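Local atomic coordinates of agmatine N-acetyltransferase (Drosophila melanogaster, PDB entry 7CIW), a protein that transfers an acetyl group from acetyl-CoA to agmatine, as a GNAT-fold enzyme of the arylalkylamine N-acetyltransferase subfamily. Residues I9-V14 / G144-T149; A73-G78 / E148-R153; E86-E91 / S102-L107; L107-T112 / N184-V189. The protein carries 1 engineered substitution. All coordinates share one frame; numbering follows the deposited sequence.

Contacts 1 and 2 are buried and share helix 142-156, which they pin to one sheet at two successive places: I9-V14 supplies a strand near the sheet's edge, A73-G78 an inner one. Their centres lie about 6 Å apart, and L146 of contact 1 also packs on A73 and V75 of contact 2. Contacts 3 and 4 lie across the centre of the chain, with centres about 22 to 28 Å from those of the first pair, and are only partly buried. They share L107 and helix 99-114, which holds helix 84-95 in contact 3 and strand 181-187 in contact 4. All four joints are apolar; contact 1 has a hydroxyl beside its methyls, contact 3 a thioether and a backbone carbonyl.

Contact 1 (I9-V14 / G144-T149); sequences IVVRQV and GRLMET
In the GNAT fold the helix that follows the coenzyme A-binding loop packs on the central sheet, and here V11 of strand 10-13 meets L146 and T149 of helix 142-156. T149 directs its CB at the strand, whereas L146 reaches it only with its CD2 end. V11 CG1, anti to the backbone N (chi1 169°), lies 4.0 Å from L146 CD2, and V11 CG2 lies at the same distance from that methyl, which therefore sits against both branches of the valine. The valine and the threonine approach tip to tip, with V11 CG1 4.0 Å from T149 OG1 and 4.2 Å from T149 CG2. The hydroxyl is buried but engaged: T149 OG1 donates to R145 O at 2.9 Å, tilted 33° from the carbonyl plane, while T149 N reaches the same oxygen from the opposite face. K3 NZ makes a further hydrogen bond to T149 OG1. With an alanine in place of the threonine, K3 NZ and R145 O would probably both lose their hydroxyl partner, and V11 CG1 some packing. Around the joint, strand 62-67 adds F63 against T149, strand 70-80 lies under L146, and K3 of strand 2-4 pairs with V11 through the backbone.

Contact 2 (A73-G78 / E148-R153); sequences AAVVAG and ETVAQR
With chi1 at 170°, V150 places CG1 anti to its own N and CG2 beside that N, and this splits its two methyls between V75 and A77 of strand 70-80. V75 has chi1 63°, which puts CG1 in the crowded position between backbone N and carbonyl carbon and leaves CG2 anti to N. Both of its branches then reach the helix: V150 CG2 is 3.6 Å from V75 CG1 and 3.8 Å from V75 CG2. The other methyl, V150 CG1, rests 4.0 Å from A77 CB. V75 and A77 are two apart on the strand, so their CB atoms leave the same face, and V150 straddles that pair. The nearest backbone pair across the contact is A77 CA and V150 CA, 7.4 Å apart. Strand 125-133 completes the surroundings, L126 touching V150 while V128 and L131 touch V75; L131 is a coenzyme A-binding residue. Every touching atom across this joint is an aliphatic carbon, and all three residues are buried. At this joint the helix is thus held by shape and by exclusion of water, and the close methyl fit probably helps set its spacing from the strand.

Contact 3 (E86-E91 / S102-L107); sequences EHMAEE and SILHLL
The flat group that meets L104 is the backbone carbonyl of E91: L104 CD1 is 3.7 Å from E91 O and 3.9 Å from E91 C, nearly equal distances that put the methyl beside the C=O bond, and its height of about 3.6 Å above the plane of E91 CA, C and O puts it over the face. The carboxylate of E91 takes no part in this; its OE2 forms a salt bridge with K94 of the same helix, and from the side chain it is E91 CB that approaches L104 CD1, at 4.3 Å.

The other half of the joint belongs to M88. Its CG lies beside the backbone N (chi1 -73°) and the chain bends at chi3, 54°, which carries the terminal methyl across to helix 99-114. There M88 CE sits 3.7 Å from L104 CD2 and 3.6 Å from L107 CB, against both residues, which stand about one turn apart. L104 thus uses one methyl for each partner, CD1 for E91 and CD2 for M88.

The helix segments run antiparallel, with axes 8.8 Å apart at 156°, and form a helical hairpin joined by the short turn between 95 and 99. Beyond it, I103 touches the bound N-acetylagmatine, and the side chain of L107 comes within about 4 Å of it. Chemically the joint is van der Waals contact, the M88 methyl against a leucine methyl and a methylene, another leucine methyl over a backbone carbonyl, with the E91 carboxylate turned to K94; its closeness rests on side-chain shape rather than on directional bonds between the helices.

Contact 4 (L107-T112 / N184-V189); sequences LSAVET and NTLRYV
Along N184-V189, which meets helix 99-114 through L186, the first residue, N184, directs its CB toward the helix; its nearest approach to L107-T112 is N184 ND2 to V110 CG1, 4.6 Å, but it touches A113 and T114 just beyond. T185 points away, as the strand's alternation requires. L186 returns to the helix side and carries the contact. Its CG is anti to the backbone N (chi1 174°) and chi2 is 53°, which directs CD2 at the helix, 3.9 Å from V110 CG2 and 4.4 Å from A109 CB. One leucine methyl therefore touches two consecutive helix residues, closer to the buried valine than to the alanine at the margin. The nearest backbone approach is there too, V110 CA and L186 CA being 7.5 Å apart. R187 forms a salt bridge with E207, and Y188, where the strand gives way to a 3-10 turn, packs on L106 and bonds through its hydroxyl to the backbone oxygen of T167, a coenzyme A-binding residue. V110 also rests on V209 and T211 of strand 208-215, so the helix spans two neighbouring strands. This is helix-on-sheet packing of an alpha/beta GNAT domain, helix 99-114 lying over the last strands at the sheet's end.

Contact 1 (I9-V14 / G144-T149)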
loop_
_atom_site.group_PDB
_atom_site.type_symbol
_atom_site.label_atom_id
_atom_site.label_comp_id
_atom_site.label_asym_id
_atom_site.label_seq_id
_atom_site.Cartn_x
_atom_site.Cartn_y
_atom_site.Cartn_z
ATOM N N ILE A 9 -13.749 13.412 -12.541
ATOM C CA ILE A 9 -12.889 12.900 -11.484
ATOM C C ILE A 9 -11.697 13.830 -11.329
ATOM O O ILE A 9 -11.034 14.175 -12.313
ATOM C CB ILE A 9 -12.443 11.454 -11.750
ATOM C CG1 ILE A 9 -13.667 10.545 -11.838
ATOM C CG2 ILE A 9 -11.542 10.979 -10.623
ATOM C CD1 ILE A 9 -13.353 9.161 -12.321
ATOM N N VAL A 10 -11.439 14.241 -10.094
ATOM C CA VAL A 10 -10.347 15.140 -9.748
ATOM C C VAL A 10 -9.492 14.436 -8.710
ATOM O O VAL A 10 -10.026 13.811 -7.791
ATOM C CB VAL A 10 -10.860 16.478 -9.174
ATOM C CG1 VAL A 10 -9.707 17.467 -9.009
ATOM C CG2 VAL A 10 -11.965 17.046 -10.035
ATOM N N VAL A 11 -8.178 14.544 -8.846
ATOM C CA VAL A 11 -7.261 14.011 -7.844
ATOM C C VAL A 11 -6.876 15.134 -6.886
ATOM O O VAL A 11 -6.530 16.243 -7.313
ATOM C CB VAL A 11 -6.023 13.382 -8.506
ATOM C CG1 VAL A 11 -4.955 13.070 -7.471
ATOM C CG2 VAL A 11 -6.423 12.122 -9.240
ATOM N N ARG A 12 -6.972 14.860 -5.587
ATOM C CA ARG A 12 -6.644 15.833 -4.554
ATOM C C ARG A 12 -5.743 15.190 -3.515
ATOM O O ARG A 12 -5.757 13.977 -3.311
ATOM C CB ARG A 12 -7.895 16.376 -3.843
ATOM C CG ARG A 12 -8.962 16.924 -4.761
ATOM C CD ARG A 12 -8.635 18.345 -5.181
ATOM N NE ARG A 12 -8.534 19.272 -4.052
ATOM C CZ ARG A 12 -9.579 19.820 -3.431
ATOM N NH1 ARG A 12 -10.812 19.540 -3.833
ATOM N NH2 ARG A 12 -9.388 20.649 -2.412
ATOM N N GLN A 13 -4.981 16.033 -2.833
ATOM C CA GLN A 13 -4.206 15.584 -1.688
ATOM C C GLN A 13 -5.112 15.477 -0.471
ATOM O O GLN A 13 -5.952 16.350 -0.228
ATOM C CB GLN A 13 -3.065 16.562 -1.420
ATOM C CG GLN A 13 -2.105 16.165 -0.323
ATOM C CD GLN A 13 -1.072 17.250 -0.096
ATOM O OE1 GLN A 13 -1.376 18.294 0.473
ATOM N NE2 GLN A 13 0.143 17.023 -0.571
ATOM N N VAL A 14 -4.949 14.395 0.292
ATOM C CA VAL A 14 -5.682 14.251 1.543
ATOM C C VAL A 14 -5.117 15.228 2.561
ATOM O O VAL A 14 -3.909 15.233 2.837
ATOM C CB VAL A 14 -5.600 12.809 2.061
ATOM C CG1 VAL A 14 -6.386 12.663 3.363
ATOM C CG2 VAL A 14 -6.113 11.840 1.011
ATOM N N GLY A 144 -3.677 3.593 -11.793
ATOM C CA GLY A 144 -2.463 4.080 -12.425
ATOM C C GLY A 144 -2.301 5.580 -12.294
ATOM O O GLY A 144 -1.190 6.079 -12.096
ATOM N N ARG A 145 -3.402 6.323 -12.412
ATOM C CA ARG A 145 -3.309 7.771 -12.260
ATOM C C ARG A 145 -2.846 8.154 -10.862
ATOM O O ARG A 145 -2.001 9.042 -10.705
ATOM C CB ARG A 145 -4.654 8.421 -12.583
ATOM C CG ARG A 145 -5.021 8.351 -14.057
ATOM C CD ARG A 145 -4.669 9.640 -14.768
ATOM N NE ARG A 145 -3.276 9.992 -14.525
ATOM C CZ ARG A 145 -2.311 9.876 -15.425
ATOM N NH1 ARG A 145 -2.591 9.430 -16.642
ATOM N NH2 ARG A 145 -1.066 10.204 -15.103
ATOM N N LEU A 146 -3.369 7.481 -9.828
ATOM C CA LEU A 146 -2.920 7.773 -8.471
ATOM C C LEU A 146 -1.458 7.377 -8.260
ATOM O O LEU A 146 -0.708 8.115 -7.613
ATOM C CB LEU A 146 -3.823 7.075 -7.450
ATOM C CG LEU A 146 -5.224 7.683 -7.377
ATOM C CD1 LEU A 146 -6.110 6.858 -6.470
ATOM C CD2 LEU A 146 -5.139 9.101 -6.872
ATOM N N MET A 147 -1.031 6.221 -8.792
ATOM C CA MET A 147 0.382 5.849 -8.694
ATOM C C MET A 147 1.282 6.860 -9.400
ATOM O O MET A 147 2.371 7.182 -8.909
ATOM C CB MET A 147 0.606 4.443 -9.266
ATOM C CG MET A 147 -0.074 3.341 -8.453
ATOM S SD MET A 147 0.601 3.132 -6.805
ATOM C CE MET A 147 2.237 2.470 -7.146
ATOM N N GLU A 148 0.848 7.383 -10.551
ATOM C CA GLU A 148 1.639 8.417 -11.209
ATOM C C GLU A 148 1.706 9.680 -10.360
ATOM O O GLU A 148 2.746 10.348 -10.302
ATOM C CB GLU A 148 1.059 8.719 -12.589
ATOM C CG GLU A 148 1.210 7.545 -13.559
ATOM C CD GLU A 148 2.574 7.511 -14.234
ATOM O OE1 GLU A 148 3.461 8.297 -13.834
ATOM O OE2 GLU A 148 2.763 6.695 -15.164
ATOM N N THR A 149 0.609 10.015 -9.680
ATOM C CA THR A 149 0.620 11.178 -8.795
ATOM C C THR A 149 1.622 10.995 -7.670
ATOM O O THR A 149 2.347 11.931 -7.308
ATOM C CB THR A 149 -0.786 11.417 -8.237
ATOM O OG1 THR A 149 -1.695 11.574 -9.333
ATOM C CG2 THR A 149 -0.825 12.661 -7.353
#

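Contact 2 (A73-G78 / E148-R153)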
loop_
_atom_site.group_PDB
_atom_site.type_symbol
_atom_site.label_atom_id
_atom_site.label_comp_id
_atom_site.label_asym_id
_atom_site.label_seq_id
_atom_site.Cartn_x
_atom_site.Cartn_y
_atom_site.Cartn_z
ATOM N N ALA A 73 -11.378 6.613 -5.245
ATOM C CA ALA A 73 -10.108 5.904 -5.285
ATOM C C ALA A 73 -9.157 6.603 -4.323
ATOM O O ALA A 73 -9.313 7.792 -4.040
ATOM C CB ALA A 73 -9.523 5.862 -6.703
ATOM N N ALA A 74 -8.172 5.865 -3.827
ATOM C CA ALA A 74 -7.244 6.456 -2.874
ATOM C C ALA A 74 -5.906 5.741 -2.923
ATOM O O ALA A 74 -5.840 4.539 -3.192
ATOM C CB ALA A 74 -7.790 6.395 -1.438
ATOM N N VAL A 75 -4.843 6.488 -2.626
ATOM C CA VAL A 75 -3.508 5.920 -2.461
ATOM C C VAL A 75 -2.880 6.510 -1.205
ATOM O O VAL A 75 -3.038 7.699 -0.910
ATOM C CB VAL A 75 -2.641 6.159 -3.724
ATOM C CG1 VAL A 75 -2.406 7.666 -3.975
ATOM C CG2 VAL A 75 -1.320 5.360 -3.660
ATOM N N VAL A 76 -2.229 5.658 -0.425
ATOM C CA VAL A 76 -1.557 6.064 0.802
ATOM C C VAL A 76 -0.096 5.692 0.640
ATOM O O VAL A 76 0.218 4.532 0.353
ATOM C CB VAL A 76 -2.168 5.384 2.037
ATOM C CG1 VAL A 76 -1.327 5.667 3.278
ATOM C CG2 VAL A 76 -3.602 5.838 2.244
ATOM N N ALA A 77 0.793 6.667 0.794
ATOM C CA ALA A 77 2.220 6.420 0.635
ATOM C C ALA A 77 2.970 7.162 1.729
ATOM O O ALA A 77 2.472 8.134 2.301
ATOM C CB ALA A 77 2.714 6.851 -0.751
ATOM N N GLY A 78 4.172 6.684 2.035
ATOM C CA GLY A 78 5.022 7.366 2.983
ATOM C C GLY A 78 6.481 6.994 2.835
ATOM O O GLY A 78 6.831 6.015 2.172
ATOM N N GLU A 148 0.848 7.383 -10.551
ATOM C CA GLU A 148 1.639 8.417 -11.209
ATOM C C GLU A 148 1.706 9.680 -10.360
ATOM O O GLU A 148 2.746 10.348 -10.302
ATOM C CB GLU A 148 1.059 8.719 -12.589
ATOM C CG GLU A 148 1.210 7.545 -13.559
ATOM C CD GLU A 148 2.574 7.511 -14.234
ATOM O OE1 GLU A 148 3.461 8.297 -13.834
ATOM O OE2 GLU A 148 2.763 6.695 -15.164
ATOM N N THR A 149 0.609 10.015 -9.680
ATOM C CA THR A 149 0.620 11.178 -8.795
ATOM C C THR A 149 1.622 10.995 -7.670
ATOM O O THR A 149 2.347 11.931 -7.308
ATOM C CB THR A 149 -0.786 11.417 -8.237
ATOM O OG1 THR A 149 -1.695 11.574 -9.333
ATOM C CG2 THR A 149 -0.825 12.661 -7.353
ATOM N N VAL A 150 1.680 9.785 -7.106
ATOM C CA VAL A 150 2.655 9.492 -6.061
ATOM C C VAL A 150 4.071 9.615 -6.603
ATOM O O VAL A 150 4.956 10.167 -5.939
ATOM C CB VAL A 150 2.398 8.098 -5.472
ATOM C CG1 VAL A 150 3.564 7.680 -4.560
ATOM C CG2 VAL A 150 1.075 8.112 -4.721
ATOM N N ALA A 151 4.322 9.074 -7.806
ATOM C CA ALA A 151 5.664 9.170 -8.368
ATOM C C ALA A 151 6.107 10.618 -8.516
ATOM O O ALA A 151 7.270 10.942 -8.254
ATOM C CB ALA A 151 5.737 8.464 -9.726
ATOM N N GLN A 152 5.210 11.500 -8.965
ATOM C CA GLN A 152 5.590 12.904 -9.117
ATOM C C GLN A 152 5.846 13.553 -7.766
ATOM O O GLN A 152 6.772 14.362 -7.621
ATOM C CB GLN A 152 4.510 13.683 -9.873
ATOM C CG GLN A 152 4.910 15.135 -10.135
ATOM C CD GLN A 152 6.175 15.242 -10.972
ATOM O OE1 GLN A 152 6.261 14.650 -12.043
ATOM N NE2 GLN A 152 7.165 15.993 -10.482
ATOM N N ARG A 153 5.040 13.204 -6.766
ATOM C CA ARG A 153 5.283 13.705 -5.421
ATOM C C ARG A 153 6.629 13.219 -4.906
ATOM O O ARG A 153 7.361 13.964 -4.237
ATOM C CB ARG A 153 4.140 13.266 -4.506
ATOM C CG ARG A 153 4.324 13.557 -3.032
ATOM C CD ARG A 153 4.372 15.040 -2.746
ATOM N NE ARG A 153 4.244 15.293 -1.311
ATOM C CZ ARG A 153 4.552 16.441 -0.726
ATOM N NH1 ARG A 153 5.009 17.449 -1.455
ATOM N NH2 ARG A 153 4.412 16.574 0.588
#

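Contact 3 (E86-E91 / S102-L107)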
loop_
_atom_site.group_PDB
_atom_site.type_symbol
_atom_site.label_atom_id
_atom_site.label_comp_id
_atom_site.label_asym_id
_atom_site.label_seq_id
_atom_site.Cartn_x
_atom_site.Cartn_y
_atom_site.Cartn_z
ATOM N N GLU A 86 14.561 -2.883 10.326
ATOM C CA GLU A 86 14.596 -3.015 11.777
ATOM C C GLU A 86 13.337 -2.443 12.410
ATOM O O GLU A 86 12.765 -3.038 13.333
ATOM C CB GLU A 86 15.837 -2.311 12.325
ATOM C CG GLU A 86 17.150 -3.019 11.971
ATOM C CD GLU A 86 17.482 -3.019 10.472
ATOM O OE1 GLU A 86 17.143 -2.042 9.753
ATOM O OE2 GLU A 86 18.076 -4.019 10.007
ATOM N N HIS A 87 12.895 -1.283 11.925
ATOM C CA HIS A 87 11.684 -0.663 12.442
ATOM C C HIS A 87 10.468 -1.565 12.264
ATOM O O HIS A 87 9.686 -1.772 13.200
ATOM C CB HIS A 87 11.466 0.683 11.741
ATOM C CG HIS A 87 10.200 1.371 12.139
ATOM N ND1 HIS A 87 9.363 1.977 11.227
ATOM C CD2 HIS A 87 9.625 1.545 13.352
ATOM C CE1 HIS A 87 8.329 2.500 11.863
ATOM N NE2 HIS A 87 8.462 2.247 13.152
ATOM N N MET A 88 10.282 -2.116 11.063
ATOM C CA MET A 88 9.110 -2.956 10.843
ATOM C C MET A 88 9.179 -4.239 11.651
ATOM O O MET A 88 8.136 -4.758 12.061
ATOM C CB MET A 88 8.945 -3.281 9.361
ATOM C CG MET A 88 8.459 -2.103 8.558
ATOM S SD MET A 88 7.473 -2.558 7.126
ATOM C CE MET A 88 6.226 -3.586 7.893
ATOM N N ALA A 89 10.385 -4.772 11.871
ATOM C CA ALA A 89 10.495 -5.975 12.686
ATOM C C ALA A 89 10.041 -5.691 14.108
ATOM O O ALA A 89 9.296 -6.480 14.701
ATOM C CB ALA A 89 11.928 -6.502 12.660
ATOM N N GLU A 90 10.448 -4.541 14.652
ATOM C CA GLU A 90 10.032 -4.155 15.996
ATOM C C GLU A 90 8.531 -3.889 16.062
ATOM O O GLU A 90 7.881 -4.223 17.059
ATOM C CB GLU A 90 10.822 -2.924 16.441
ATOM C CG GLU A 90 12.209 -3.250 16.954
ATOM C CD GLU A 90 13.234 -2.184 16.627
ATOM O OE1 GLU A 90 14.443 -2.488 16.696
ATOM O OE2 GLU A 90 12.832 -1.043 16.305
ATOM N N GLU A 91 7.958 -3.302 15.009
ATOM C CA GLU A 91 6.519 -3.047 14.999
ATOM C C GLU A 91 5.727 -4.348 14.907
ATOM O O GLU A 91 4.676 -4.491 15.545
ATOM C CB GLU A 91 6.161 -2.114 13.839
ATOM C CG GLU A 91 6.570 -0.658 14.050
ATOM C CD GLU A 91 5.748 0.038 15.131
ATOM O OE1 GLU A 91 4.513 0.155 14.971
ATOM O OE2 GLU A 91 6.346 0.472 16.140
ATOM N N SER A 102 -0.346 -10.138 12.493
ATOM C CA SER A 102 -0.156 -11.095 11.404
ATOM C C SER A 102 0.177 -10.385 10.095
ATOM O O SER A 102 1.075 -10.809 9.353
ATOM C CB SER A 102 -1.411 -11.952 11.236
ATOM O OG SER A 102 -1.613 -12.793 12.354
ATOM N N ILE A 103 -0.535 -9.297 9.806
ATOM C CA ILE A 103 -0.268 -8.537 8.590
ATOM C C ILE A 103 1.131 -7.926 8.649
ATOM O O ILE A 103 1.910 -8.008 7.690
ATOM C CB ILE A 103 -1.365 -7.471 8.392
ATOM C CG1 ILE A 103 -2.725 -8.153 8.169
ATOM C CG2 ILE A 103 -1.004 -6.494 7.268
ATOM C CD1 ILE A 103 -3.903 -7.199 8.003
ATOM N N LEU A 104 1.486 -7.335 9.791
ATOM C CA LEU A 104 2.813 -6.745 9.934
ATOM C C LEU A 104 3.918 -7.788 9.844
ATOM O O LEU A 104 4.998 -7.498 9.322
ATOM C CB LEU A 104 2.928 -6.002 11.259
ATOM C CG LEU A 104 2.496 -4.539 11.224
ATOM C CD1 LEU A 104 2.517 -3.983 12.635
ATOM C CD2 LEU A 104 3.387 -3.721 10.299
ATOM N N HIS A 105 3.682 -9.005 10.339
ATOM C CA HIS A 105 4.755 -9.995 10.246
ATOM C C HIS A 105 5.039 -10.368 8.792
ATOM O O HIS A 105 6.205 -10.541 8.411
ATOM C CB HIS A 105 4.425 -11.223 11.090
ATOM C CG HIS A 105 4.930 -11.125 12.497
ATOM N ND1 HIS A 105 4.160 -10.646 13.536
ATOM C CD2 HIS A 105 6.140 -11.418 13.032
ATOM C CE1 HIS A 105 4.867 -10.671 14.653
ATOM N NE2 HIS A 105 6.072 -11.131 14.375
ATOM N N LEU A 106 4.004 -10.435 7.947
ATOM C CA LEU A 106 4.258 -10.648 6.524
ATOM C C LEU A 106 4.947 -9.434 5.906
ATOM O O LEU A 106 5.961 -9.568 5.210
ATOM C CB LEU A 106 2.960 -10.964 5.778
ATOM C CG LEU A 106 3.226 -11.234 4.292
ATOM C CD1 LEU A 106 2.555 -12.508 3.832
ATOM C CD2 LEU A 106 2.862 -10.050 3.376
ATOM N N LEU A 107 4.419 -8.235 6.158
ATOM C CA LEU A 107 5.011 -7.042 5.557
ATOM C C LEU A 107 6.454 -6.849 6.004
ATOM O O LEU A 107 7.304 -6.375 5.233
ATOM C CB LEU A 107 4.165 -5.819 5.909
ATOM C CG LEU A 107 2.798 -5.776 5.223
ATOM C CD1 LEU A 107 1.986 -4.576 5.713
ATOM C CD2 LEU A 107 2.949 -5.739 3.710
#

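Contact 4 (L107-T112 / N184-V189)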
loop_
_atom_site.group_PDB
_atom_site.type_symbol
_atom_site.label_atom_id
_atom_site.label_comp_id
_atom_site.label_asym_id
_atom_site.label_seq_id
_atom_site.Cartn_x
_atom_site.Cartn_y
_atom_site.Cartn_z
ATOM N N LEU A 107 4.419 -8.235 6.158
ATOM C CA LEU A 107 5.011 -7.042 5.557
ATOM C C LEU A 107 6.454 -6.849 6.004
ATOM O O LEU A 107 7.304 -6.375 5.233
ATOM C CB LEU A 107 4.165 -5.819 5.909
ATOM C CG LEU A 107 2.798 -5.776 5.223
ATOM C CD1 LEU A 107 1.986 -4.576 5.713
ATOM C CD2 LEU A 107 2.949 -5.739 3.710
ATOM N N SER A 108 6.759 -7.213 7.249
ATOM C CA SER A 108 8.121 -7.057 7.741
ATOM C C SER A 108 9.053 -8.076 7.101
ATOM O O SER A 108 10.201 -7.754 6.782
ATOM C CB SER A 108 8.141 -7.183 9.267
ATOM O OG SER A 108 9.462 -7.228 9.786
ATOM N N ALA A 109 8.581 -9.314 6.912
ATOM C CA ALA A 109 9.386 -10.283 6.176
ATOM C C ALA A 109 9.733 -9.762 4.787
ATOM O O ALA A 109 10.869 -9.916 4.326
ATOM C CB ALA A 109 8.659 -11.625 6.082
ATOM N N VAL A 110 8.773 -9.117 4.120
ATOM C CA VAL A 110 9.016 -8.583 2.782
ATOM C C VAL A 110 9.988 -7.404 2.828
ATOM O O VAL A 110 10.863 -7.270 1.965
ATOM C CB VAL A 110 7.673 -8.190 2.138
ATOM C CG1 VAL A 110 7.903 -7.462 0.839
ATOM C CG2 VAL A 110 6.802 -9.440 1.942
ATOM N N GLU A 111 9.847 -6.524 3.818
ATOM C CA GLU A 111 10.755 -5.383 3.917
ATOM C C GLU A 111 12.189 -5.844 4.159
ATOM O O GLU A 111 13.134 -5.303 3.578
ATOM C CB GLU A 111 10.292 -4.441 5.030
ATOM C CG GLU A 111 11.262 -3.308 5.342
ATOM C CD GLU A 111 11.278 -2.248 4.254
ATOM O OE1 GLU A 111 10.202 -1.995 3.674
ATOM O OE2 GLU A 111 12.365 -1.698 3.958
ATOM N N THR A 112 12.368 -6.866 4.998
ATOM C CA THR A 112 13.706 -7.400 5.230
ATOM C C THR A 112 14.282 -8.000 3.956
ATOM O O THR A 112 15.471 -7.826 3.662
ATOM C CB THR A 112 13.659 -8.457 6.331
ATOM O OG1 THR A 112 13.360 -7.824 7.579
ATOM C CG2 THR A 112 14.991 -9.186 6.430
ATOM N N ASN A 184 10.869 -8.985 -5.797
ATOM C CA ASN A 184 10.695 -10.007 -4.765
ATOM C C ASN A 184 9.322 -10.649 -4.872
ATOM O O ASN A 184 8.332 -9.963 -5.109
ATOM C CB ASN A 184 10.858 -9.429 -3.353
ATOM C CG ASN A 184 11.084 -10.512 -2.297
ATOM O OD1 ASN A 184 12.149 -11.115 -2.244
ATOM N ND2 ASN A 184 10.086 -10.744 -1.450
ATOM N N THR A 185 9.273 -11.962 -4.627
ATOM C CA THR A 185 8.033 -12.720 -4.580
ATOM C C THR A 185 8.042 -13.584 -3.329
ATOM O O THR A 185 9.009 -14.309 -3.073
ATOM C CB THR A 185 7.858 -13.603 -5.825
ATOM O OG1 THR A 185 7.945 -12.794 -7.010
ATOM C CG2 THR A 185 6.527 -14.331 -5.794
ATOM N N LEU A 186 6.979 -13.489 -2.545
ATOM C CA LEU A 186 6.797 -14.356 -1.388
ATOM C C LEU A 186 5.424 -14.993 -1.499
ATOM O O LEU A 186 4.412 -14.291 -1.449
ATOM C CB LEU A 186 6.935 -13.573 -0.083
ATOM C CG LEU A 186 6.625 -14.300 1.226
ATOM C CD1 LEU A 186 7.419 -15.591 1.322
ATOM C CD2 LEU A 186 6.931 -13.361 2.399
ATOM N N ARG A 187 5.385 -16.321 -1.643
ATOM C CA ARG A 187 4.118 -17.030 -1.742
ATOM C C ARG A 187 3.469 -17.167 -0.375
ATOM O O ARG A 187 4.139 -17.471 0.615
ATOM C CB ARG A 187 4.316 -18.419 -2.342
ATOM C CG ARG A 187 4.900 -18.401 -3.737
ATOM C CD ARG A 187 4.818 -19.796 -4.353
ATOM N NE ARG A 187 3.801 -19.844 -5.403
ATOM C CZ ARG A 187 2.587 -20.367 -5.256
ATOM N NH1 ARG A 187 2.222 -20.901 -4.098
ATOM N NH2 ARG A 187 1.731 -20.354 -6.268
ATOM N N TYR A 188 2.151 -16.967 -0.332
ATOM C CA TYR A 188 1.467 -16.964 0.957
ATOM C C TYR A 188 1.538 -18.321 1.635
ATOM O O TYR A 188 1.624 -18.385 2.867
ATOM C CB TYR A 188 0.008 -16.538 0.794
ATOM C CG TYR A 188 -0.121 -15.116 0.297
ATOM C CD1 TYR A 188 0.422 -14.066 1.013
ATOM C CD2 TYR A 188 -0.763 -14.836 -0.893
ATOM C CE1 TYR A 188 0.314 -12.771 0.565
ATOM C CE2 TYR A 188 -0.879 -13.534 -1.352
ATOM C CZ TYR A 188 -0.329 -12.512 -0.614
ATOM O OH TYR A 188 -0.437 -11.211 -1.055
ATOM N N VAL A 189 1.514 -19.410 0.861
ATOM C CA VAL A 189 1.594 -20.734 1.483
ATOM C C VAL A 189 2.945 -20.980 2.145
ATOM O O VAL A 189 3.061 -21.884 2.986
ATOM C CB VAL A 189 1.329 -21.859 0.468
ATOM C CG1 VAL A 189 -0.091 -21.789 -0.052
ATOM C CG2 VAL A 189 2.331 -21.808 -0.673
#